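Local coordinates for protein dihydropteroate synthase (Xanthomonas albilineans, PDB 6OFW) that probably catalyses the condensation of para-aminobenzoate with 6-hydroxymethyl-7,8-dihydropterin diphosphate to give 7,8-dihydropteroate in folate biosynthesis, at residues V74-E79 against K104-R109; P140-H145 against R186-P191; L223-S228 against V262-A267. All coordinates share one frame; numbering follows the deposited sequence.

Interaction 1. Residues V74-E79 against K104-R109; sequences VPVEEE and KPEVMR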
# COMPACT_ATOMS: atom_id res chain seq x y z
N VAL B 74 -20.25 15.99 21.66
CA VAL B 74 -21.10 16.88 20.88
C VAL B 74 -22.54 16.74 21.34
O VAL B 74 -23.05 15.62 21.36
CB VAL B 74 -20.92 16.69 19.36
CG1 VAL B 74 -21.88 17.57 18.56
CG2 VAL B 74 -19.48 16.97 18.95
N PRO B 75 -23.20 17.85 21.75
CA PRO B 75 -24.61 17.76 22.16
C PRO B 75 -25.44 17.30 20.97
O PRO B 75 -25.11 17.65 19.83
CB PRO B 75 -24.93 19.20 22.60
CG PRO B 75 -23.61 19.81 22.88
CD PRO B 75 -22.72 19.25 21.82
N VAL B 76 -26.44 16.44 21.22
CA VAL B 76 -27.30 15.80 20.20
C VAL B 76 -27.86 16.81 19.20
O VAL B 76 -27.85 16.53 18.00
CB VAL B 76 -28.40 14.87 20.82
CG1 VAL B 76 -29.42 15.65 21.65
CG2 VAL B 76 -29.10 14.03 19.75
N GLU B 77 -28.30 17.99 19.67
CA GLU B 77 -28.85 19.00 18.76
C GLU B 77 -27.81 19.52 17.78
O GLU B 77 -28.13 19.72 16.60
CB GLU B 77 -29.52 20.12 19.53
CG GLU B 77 -30.85 19.66 20.10
CD GLU B 77 -31.76 20.76 20.61
OE1 GLU B 77 -31.53 21.94 20.28
OE2 GLU B 77 -32.71 20.41 21.35
N GLU B 78 -26.56 19.68 18.25
CA GLU B 78 -25.46 20.13 17.38
C GLU B 78 -25.09 19.01 16.39
O GLU B 78 -24.80 19.30 15.23
CB GLU B 78 -24.23 20.54 18.20
CG GLU B 78 -23.03 20.99 17.37
CD GLU B 78 -23.28 22.09 16.36
OE1 GLU B 78 -24.18 22.93 16.59
OE2 GLU B 78 -22.57 22.12 15.33
N GLU B 79 -25.11 17.74 16.85
CA GLU B 79 -24.79 16.59 16.00
C GLU B 79 -25.79 16.55 14.84
O GLU B 79 -25.39 16.45 13.68
CB GLU B 79 -24.84 15.29 16.83
CG GLU B 79 -24.38 14.06 16.07
CD GLU B 79 -24.28 12.81 16.92
OE1 GLU B 79 -24.56 12.90 18.13
OE2 GLU B 79 -23.89 11.75 16.37
N LYS B 104 -26.10 7.65 19.00
CA LYS B 104 -27.35 8.20 19.53
C LYS B 104 -28.56 7.76 18.72
O LYS B 104 -28.61 8.06 17.53
CB LYS B 104 -27.26 9.72 19.64
CG LYS B 104 -26.08 10.22 20.45
CD LYS B 104 -26.15 11.72 20.64
CE LYS B 104 -25.03 12.26 21.49
NZ LYS B 104 -23.75 12.34 20.74
N PRO B 105 -29.55 7.06 19.34
CA PRO B 105 -30.72 6.60 18.57
C PRO B 105 -31.53 7.71 17.94
O PRO B 105 -32.10 7.48 16.88
CB PRO B 105 -31.56 5.80 19.58
CG PRO B 105 -31.04 6.15 20.90
CD PRO B 105 -29.61 6.60 20.74
N GLU B 106 -31.55 8.93 18.53
CA GLU B 106 -32.31 10.05 17.94
C GLU B 106 -31.67 10.46 16.63
O GLU B 106 -32.38 10.77 15.69
CB GLU B 106 -32.38 11.26 18.91
CG GLU B 106 -32.76 10.93 20.33
CD GLU B 106 -31.62 10.77 21.34
OE1 GLU B 106 -30.71 9.94 21.12
OE2 GLU B 106 -31.66 11.49 22.36
N VAL B 107 -30.32 10.40 16.56
CA VAL B 107 -29.56 10.73 15.35
C VAL B 107 -29.77 9.60 14.36
O VAL B 107 -29.97 9.87 13.18
CB VAL B 107 -28.06 11.02 15.61
CG1 VAL B 107 -27.32 11.39 14.32
CG2 VAL B 107 -27.88 12.12 16.65
N MET B 108 -29.75 8.34 14.83
CA MET B 108 -29.95 7.18 13.94
C MET B 108 -31.27 7.29 13.22
O MET B 108 -31.30 7.17 12.01
CB MET B 108 -29.90 5.85 14.71
CG MET B 108 -28.59 5.58 15.37
SD MET B 108 -28.70 4.03 16.27
CE MET B 108 -27.22 4.08 17.16
N ARG B 109 -32.37 7.55 13.97
CA ARG B 109 -33.71 7.67 13.37
C ARG B 109 -33.81 8.83 12.41
O ARG B 109 -34.36 8.67 11.33
CB ARG B 109 -34.80 7.82 14.45
CG ARG B 109 -34.94 6.60 15.36
CD ARG B 109 -36.19 6.71 16.22
NE ARG B 109 -36.04 5.98 17.48
CZ ARG B 109 -36.38 4.71 17.66
NH1 ARG B 109 -36.93 4.01 16.68
NH2 ARG B 109 -36.18 4.13 18.84
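K104 stretches across the gap between two helix starts to reach E79, passing V76. Its CB still belongs to its own side, lying against CG2 of V107 one turn on. CG stays 3.9 Å from E79 OE1, an aliphatic carbon passing the carboxylate. CD comes nearer, 3.2 Å from E79 OE1, while CG2 of V76 packs 3.9 Å from CD. After this straight run the chain bends at its last torsion (chi4 77°), which turns the ammonium group back onto the carboxylate. NZ forms a salt bridge with E79 OE1 at 2.8 Å, approaching on the syn side and 24° out of the carboxylate plane. The same NZ has a weak hydrogen bond to V74 O at 3.4 Å and a second carboxylate partner in E65.

The fold is the TIM barrel of pterin-binding enzymes. Strands 59-63 and 98-101 are neighbours in its parallel sheet, and the helices that follow them, 76-93 and 105-114, start here with P75 and K104 at their N-cap positions. Their first turns meet through two valines that pass antiparallel to one another, V76 CG2 lying 3.8 Å from V107 CG2.

CG of E79 is trans to the backbone N (chi1 -174°) and the chain is extended beyond it, carrying the carboxylate out to the facing helix. There CG2 of V107 abuts E79 CD at 3.7 Å, the two side chains crossing nearly at right angles. OE2 is held by the hydroxyl of T102, so both carboxylate oxygens have partners and the group is fixed in rotation. T102 OG1 also bonds to the backbone N of K104. The side chain of E79 lies about 10 Å from the bound pterin compound.

Interaction 2. Residues P140-H145 against R186-P191; sequences PVVLMH and RLLIDP. With 22D (4-{[(2-amino-4-oxo-3,4-dihydropteridin-6-yl)methyl]amino}benzoic acid), chain E.
The carboxylate of D190 has M144 over one face: CG of M144 stands 3.6 Å above D190 CG. At the end of this carboxylate, OD2 accepts two hydrogen bonds from the pterin edge of 22D, from N3 at 2.8 Å and from N2 at 2.9 Å, both donors tilted out of the carboxylate plane toward the M144 side. OD1 is occupied by the backbone N of G192, which helps to set the rotation of the group. The pterin ring in turn carries the sulfur of M144 on its face, SD lying 3.5 Å from N3, while V142 CG1 comes to the amino edge, 3.8 Å from N2. D190 reaches the ligand because its CG stands trans to the backbone N (chi1 179°). The H145 ring stays out of this pocket; its ND1 bonds to K197 NZ and F169 meets it edge-to-face.

Beneath these groups run two adjacent parallel strands of the TIM barrel, 141-144 and 187-190, at an angle of 29°. They are joined through helix 162-179 in a beta-alpha-beta crossover. The hydrogen-bond ladder starts with V141 N to R186 O at 2.8 Å, goes on through L188 N to V141 O and L143 N to L188 O, weakens at D190 N to L143 O, and finishes with H145 N to D190 O at 3.0 Å.

V142, L188, M144 and D190 point to the barrel interior. On the outer face V141 and L187 run alongside one another in the same direction, CG1 of V141 only 3.5 Å from CD2 of L187, a tight carbon contact. There L187 and I189 also pack on I174 of helix 162-179. At the far end, P140 and L188 touch L8 in strand 7-10.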
# COMPACT_ATOMS: atom_id res chain seq x y z
N PRO B 140 -28.52 -1.75 7.40
CA PRO B 140 -27.37 -2.45 8.01
C PRO B 140 -26.80 -1.64 9.17
O PRO B 140 -26.95 -0.42 9.23
CB PRO B 140 -26.35 -2.55 6.87
CG PRO B 140 -27.11 -2.24 5.62
CD PRO B 140 -28.21 -1.33 6.02
N VAL B 141 -26.12 -2.32 10.09
CA VAL B 141 -25.52 -1.68 11.26
C VAL B 141 -24.14 -2.26 11.53
O VAL B 141 -23.98 -3.49 11.54
CB VAL B 141 -26.41 -1.76 12.53
CG1 VAL B 141 -26.79 -3.20 12.89
CG2 VAL B 141 -25.76 -1.05 13.73
N VAL B 142 -23.16 -1.37 11.81
CA VAL B 142 -21.81 -1.74 12.19
C VAL B 142 -21.73 -1.81 13.70
O VAL B 142 -21.98 -0.80 14.36
CB VAL B 142 -20.73 -0.75 11.65
CG1 VAL B 142 -19.33 -1.18 12.09
CG2 VAL B 142 -20.81 -0.59 10.14
N LEU B 143 -21.31 -2.97 14.22
CA LEU B 143 -21.12 -3.24 15.64
C LEU B 143 -19.62 -3.18 15.92
O LEU B 143 -18.88 -4.10 15.57
CB LEU B 143 -21.72 -4.62 16.01
CG LEU B 143 -23.20 -4.87 15.70
CD1 LEU B 143 -23.62 -6.30 16.11
CD2 LEU B 143 -24.10 -3.86 16.40
N MET B 144 -19.16 -2.06 16.48
CA MET B 144 -17.75 -1.85 16.75
C MET B 144 -17.39 -2.15 18.17
O MET B 144 -18.22 -1.96 19.07
CB MET B 144 -17.37 -0.38 16.45
CG MET B 144 -15.87 -0.18 16.16
SD MET B 144 -15.38 1.58 16.22
CE MET B 144 -15.30 1.82 17.96
N HIS B 145 -16.14 -2.53 18.39
CA HIS B 145 -15.68 -2.78 19.77
C HIS B 145 -14.94 -1.56 20.30
O HIS B 145 -14.03 -1.10 19.67
CB HIS B 145 -14.72 -3.94 19.84
CG HIS B 145 -14.01 -4.01 21.14
ND1 HIS B 145 -12.87 -3.33 21.38
CD2 HIS B 145 -14.26 -4.72 22.25
CE1 HIS B 145 -12.45 -3.58 22.59
NE2 HIS B 145 -13.29 -4.42 23.15
N ARG B 186 -27.98 -8.10 8.26
CA ARG B 186 -27.86 -6.63 8.30
C ARG B 186 -26.67 -6.22 9.15
O ARG B 186 -26.39 -5.03 9.27
CB ARG B 186 -29.15 -6.00 8.85
CG ARG B 186 -30.27 -6.03 7.83
CD ARG B 186 -31.50 -5.29 8.30
NE ARG B 186 -32.41 -5.06 7.18
CZ ARG B 186 -33.44 -5.84 6.88
NH1 ARG B 186 -33.72 -6.90 7.63
NH2 ARG B 186 -34.22 -5.56 5.84
N LEU B 187 -25.96 -7.18 9.73
CA LEU B 187 -24.85 -6.87 10.62
C LEU B 187 -23.48 -6.81 9.97
O LEU B 187 -23.19 -7.54 9.02
CB LEU B 187 -24.82 -7.87 11.79
CG LEU B 187 -26.10 -7.99 12.65
CD1 LEU B 187 -25.94 -9.03 13.71
CD2 LEU B 187 -26.48 -6.65 13.26
N LEU B 188 -22.63 -5.95 10.54
CA LEU B 188 -21.21 -5.85 10.21
C LEU B 188 -20.54 -5.75 11.55
O LEU B 188 -21.16 -5.29 12.52
CB LEU B 188 -20.88 -4.61 9.37
CG LEU B 188 -21.49 -4.56 7.97
CD1 LEU B 188 -22.76 -3.70 7.96
CD2 LEU B 188 -20.49 -4.01 6.98
N ILE B 189 -19.31 -6.22 11.66
CA ILE B 189 -18.53 -6.10 12.92
C ILE B 189 -17.21 -5.35 12.65
O ILE B 189 -16.77 -5.34 11.53
CB ILE B 189 -18.34 -7.45 13.61
CG1 ILE B 189 -17.53 -8.40 12.74
CG2 ILE B 189 -19.69 -8.00 14.02
CD1 ILE B 189 -17.19 -9.72 13.38
N ASP B 190 -16.62 -4.80 13.69
CA ASP B 190 -15.41 -3.98 13.53
C ASP B 190 -14.61 -4.04 14.82
O ASP B 190 -15.15 -3.67 15.82
CB ASP B 190 -15.84 -2.56 13.17
CG ASP B 190 -14.72 -1.55 13.00
OD1 ASP B 190 -13.62 -1.83 13.43
OD2 ASP B 190 -15.00 -0.55 12.38
N PRO B 191 -13.31 -4.39 14.77
CA PRO B 191 -12.50 -4.49 15.97
C PRO B 191 -12.21 -3.15 16.65
O PRO B 191 -11.67 -3.16 17.70
CB PRO B 191 -11.19 -5.11 15.46
CG PRO B 191 -11.13 -4.75 14.02
CD PRO B 191 -12.56 -4.66 13.56
C7 22D E . -14.71 7.01 14.00
N8 22D E . -15.67 6.03 13.53
C8A 22D E . -15.31 4.76 13.26
N1 22D E . -16.26 3.90 12.80
C2 22D E . -15.90 2.62 12.66
N2 22D E . -16.82 1.71 12.33
N3 22D E . -14.62 2.17 12.84
C4 22D E . -13.55 2.95 13.21
O4 22D E . -12.43 2.46 13.30
C4A 22D E . -13.91 4.35 13.43
N5 22D E . -12.94 5.26 13.80
C6 22D E . -13.30 6.46 14.07
C9 22D E . -12.31 7.47 14.56
N10 22D E . -11.61 6.85 15.67
CBX 22D E . -10.32 7.14 16.07
CAR 22D E . -9.73 6.40 17.09
CAT 22D E . -8.38 6.52 17.35
CAQ 22D E . -9.56 8.09 15.39
CAS 22D E . -8.22 8.23 15.67
CBY 22D E . -7.60 7.42 16.63
CBV 22D E . -6.13 7.41 16.74
OAJ 22D E . -5.63 6.44 17.47
OXT 22D E . -5.44 8.25 16.18

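Interaction 3. Residues L223-S228 against V262-A267; sequences LSRKRS and VHDVAA. With 22D (4-{[(2-amino-4-oxo-3,4-dihydropteridin-6-yl)methyl]amino}benzoic acid), chain E; SO4 (sulfate ion), chain F.
S224 and H263 are joined twice through one hydroxyl. S224 OG accepts the backbone N-H of H263 at 3.0 Å and also pairs with H263 ND1 at 2.7 Å, meeting the imidazole at its edge. The neighbouring R225 takes D264 side-on: NE bonds to OD2 at 3.1 Å, on its syn lone pair, and NH2 to OD1 at 2.8 Å, nearly in the guanidinium plane. CB of H263 sits over one face of that guanidinium, toward its rim. A water bridges the two pairs, donating to D264 OD2 and hydrogen-bonded to S224 OG.

Next come the bound groups. H263 NE2 donates to O3 of a sulfate at 2.8 Å; N27 and R261 hold the same ion. K226 is laid extended over one face of the benzoate ring of 22D, its CE 3.5 Å from CBX, and sends NZ to O4 at 2.8 Å and to N5, while the backbone N of R227 bonds to OXT at 2.8 Å.

The loop itself is shaped by a type II turn from L223 to K226. R225 N is held by S245 and R225 O by R241, and the carbonyls of F193 and G222 hold K226 NZ.

With ND1 engaged by serine, the ring is held with its NE2-H aimed at an anion. The sulfate probably came from the crystallisation liquor, but its asparagine, arginine and histidine ligands are consistent with the site that receives the diphosphate of the pterin substrate.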
# COMPACT_ATOMS: atom_id res chain seq x y z
N LEU B 223 -8.18 2.05 10.00
CA LEU B 223 -6.86 2.38 10.58
C LEU B 223 -6.39 3.68 9.95
O LEU B 223 -5.26 4.02 10.15
CB LEU B 223 -5.86 1.27 10.29
CG LEU B 223 -6.14 -0.08 10.93
CD1 LEU B 223 -6.46 -1.12 9.89
CD2 LEU B 223 -4.99 -0.55 11.78
N SER B 224 -7.30 4.38 9.28
CA SER B 224 -6.96 5.58 8.51
C SER B 224 -6.29 6.68 9.33
O SER B 224 -6.94 7.22 10.16
CB SER B 224 -8.14 6.08 7.76
OG SER B 224 -7.71 7.00 6.83
N ARG B 225 -5.03 6.94 9.03
CA ARG B 225 -4.17 8.00 9.57
C ARG B 225 -4.13 8.00 11.09
O ARG B 225 -3.89 9.04 11.71
CB ARG B 225 -4.65 9.38 9.08
CG ARG B 225 -4.74 9.53 7.56
CD ARG B 225 -5.24 10.91 7.26
NE ARG B 225 -5.24 11.17 5.83
CZ ARG B 225 -5.51 12.35 5.31
NH1 ARG B 225 -5.81 13.38 6.10
NH2 ARG B 225 -5.49 12.52 4.00
N LYS B 226 -4.39 6.84 11.69
CA LYS B 226 -4.49 6.70 13.12
C LYS B 226 -3.12 6.74 13.80
O LYS B 226 -2.09 6.50 13.16
CB LYS B 226 -5.31 5.44 13.48
CG LYS B 226 -6.82 5.69 13.28
CD LYS B 226 -7.71 4.57 13.78
CE LYS B 226 -9.16 4.96 13.59
NZ LYS B 226 -10.10 3.86 13.94
N ARG B 227 -3.11 7.12 15.09
CA ARG B 227 -1.87 7.25 15.85
C ARG B 227 -1.00 5.99 15.79
O ARG B 227 0.20 6.12 15.68
CB ARG B 227 -2.19 7.68 17.28
CG ARG B 227 -0.96 7.89 18.18
CD ARG B 227 -1.35 8.02 19.64
NE ARG B 227 -1.81 9.38 19.96
CZ ARG B 227 -3.08 9.74 20.08
NH1 ARG B 227 -4.05 8.84 19.93
NH2 ARG B 227 -3.40 11.00 20.37
N SER B 228 -1.59 4.76 15.87
CA SER B 228 -0.79 3.53 15.76
C SER B 228 -0.02 3.47 14.44
O SER B 228 1.10 2.97 14.43
CB SER B 228 -1.67 2.29 15.87
OG SER B 228 -2.00 2.09 17.23
N VAL B 262 -11.71 4.81 5.27
CA VAL B 262 -10.51 5.58 4.93
C VAL B 262 -10.74 7.06 4.59
O VAL B 262 -11.80 7.43 4.11
CB VAL B 262 -9.72 4.87 3.77
CG1 VAL B 262 -9.61 3.35 3.99
CG2 VAL B 262 -10.35 5.14 2.40
N HIS B 263 -9.71 7.89 4.80
CA HIS B 263 -9.71 9.30 4.37
C HIS B 263 -9.23 9.33 2.91
O HIS B 263 -9.75 10.09 2.09
CB HIS B 263 -8.72 10.12 5.20
CG HIS B 263 -9.09 10.24 6.65
ND1 HIS B 263 -8.51 9.44 7.60
CD2 HIS B 263 -9.96 11.08 7.25
CE1 HIS B 263 -9.05 9.80 8.75
NE2 HIS B 263 -9.92 10.79 8.58
N ASP B 264 -8.23 8.48 2.58
CA ASP B 264 -7.53 8.46 1.30
C ASP B 264 -8.13 7.44 0.36
O ASP B 264 -7.60 6.35 0.13
CB ASP B 264 -6.02 8.28 1.52
CG ASP B 264 -5.53 9.29 2.53
OD1 ASP B 264 -5.31 10.47 2.15
OD2 ASP B 264 -5.40 8.93 3.72
N VAL B 265 -9.26 7.85 -0.20
CA VAL B 265 -10.06 6.98 -1.04
C VAL B 265 -9.35 6.58 -2.33
O VAL B 265 -9.25 5.38 -2.58
CB VAL B 265 -11.48 7.56 -1.30
CG1 VAL B 265 -12.24 6.70 -2.32
CG2 VAL B 265 -12.27 7.66 0.01
N ALA B 266 -8.91 7.54 -3.16
CA ALA B 266 -8.28 7.20 -4.48
C ALA B 266 -7.07 6.30 -4.32
O ALA B 266 -6.93 5.31 -5.04
CB ALA B 266 -7.88 8.47 -5.24
N ALA B 267 -6.25 6.58 -3.26
CA ALA B 267 -5.07 5.79 -3.00
C ALA B 267 -5.41 4.38 -2.58
O ALA B 267 -4.77 3.44 -3.05
CB ALA B 267 -4.20 6.46 -1.94
C7 22D E . -14.71 7.01 14.00
N8 22D E . -15.67 6.03 13.53
C8A 22D E . -15.31 4.76 13.26
N1 22D E . -16.26 3.90 12.80
C2 22D E . -15.90 2.62 12.66
N2 22D E . -16.82 1.71 12.33
N3 22D E . -14.62 2.17 12.84
C4 22D E . -13.55 2.95 13.21
O4 22D E . -12.43 2.46 13.30
C4A 22D E . -13.91 4.35 13.43
N5 22D E . -12.94 5.26 13.80
C6 22D E . -13.30 6.46 14.07
C9 22D E . -12.31 7.47 14.56
N10 22D E . -11.61 6.85 15.67
CBX 22D E . -10.32 7.14 16.07
CAR 22D E . -9.73 6.40 17.09
CAT 22D E . -8.38 6.52 17.35
CAQ 22D E . -9.56 8.09 15.39
CAS 22D E . -8.22 8.23 15.67
CBY 22D E . -7.60 7.42 16.63
CBV 22D E . -6.13 7.41 16.74
OAJ 22D E . -5.63 6.44 17.47
OXT 22D E . -5.44 8.25 16.18
S SO4 F . -11.79 10.11 11.88
O1 SO4 F . -13.25 10.12 11.70
O2 SO4 F . -11.31 8.81 11.53
O3 SO4 F . -11.18 11.13 11.06
O4 SO4 F . -11.50 10.37 13.28
O HOH W 1 -6.44 6.64 4.42

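In the fold
The contacts follow one another along one TIM barrel. Interaction 1 joins the starts of helices 76-93 and 105-114; interaction 2 is part of the parallel sheet itself; interaction 3 links the loop after strand 220-221 to the end of strand 259-262. Centres of interactions 1 and 2, and of 2 and 3, lie about 19 Å apart, and those of 1 and 3 about 25 Å. Interactions 2 and 3 sit on opposite sides of the chain's centre, yet both bind 22D: one takes its pterin edge, the other O4, N5 and the benzoate. The ligand thus spans the mouth of the barrel between them, while interaction 1 lies in the helical layer outside, touching neither.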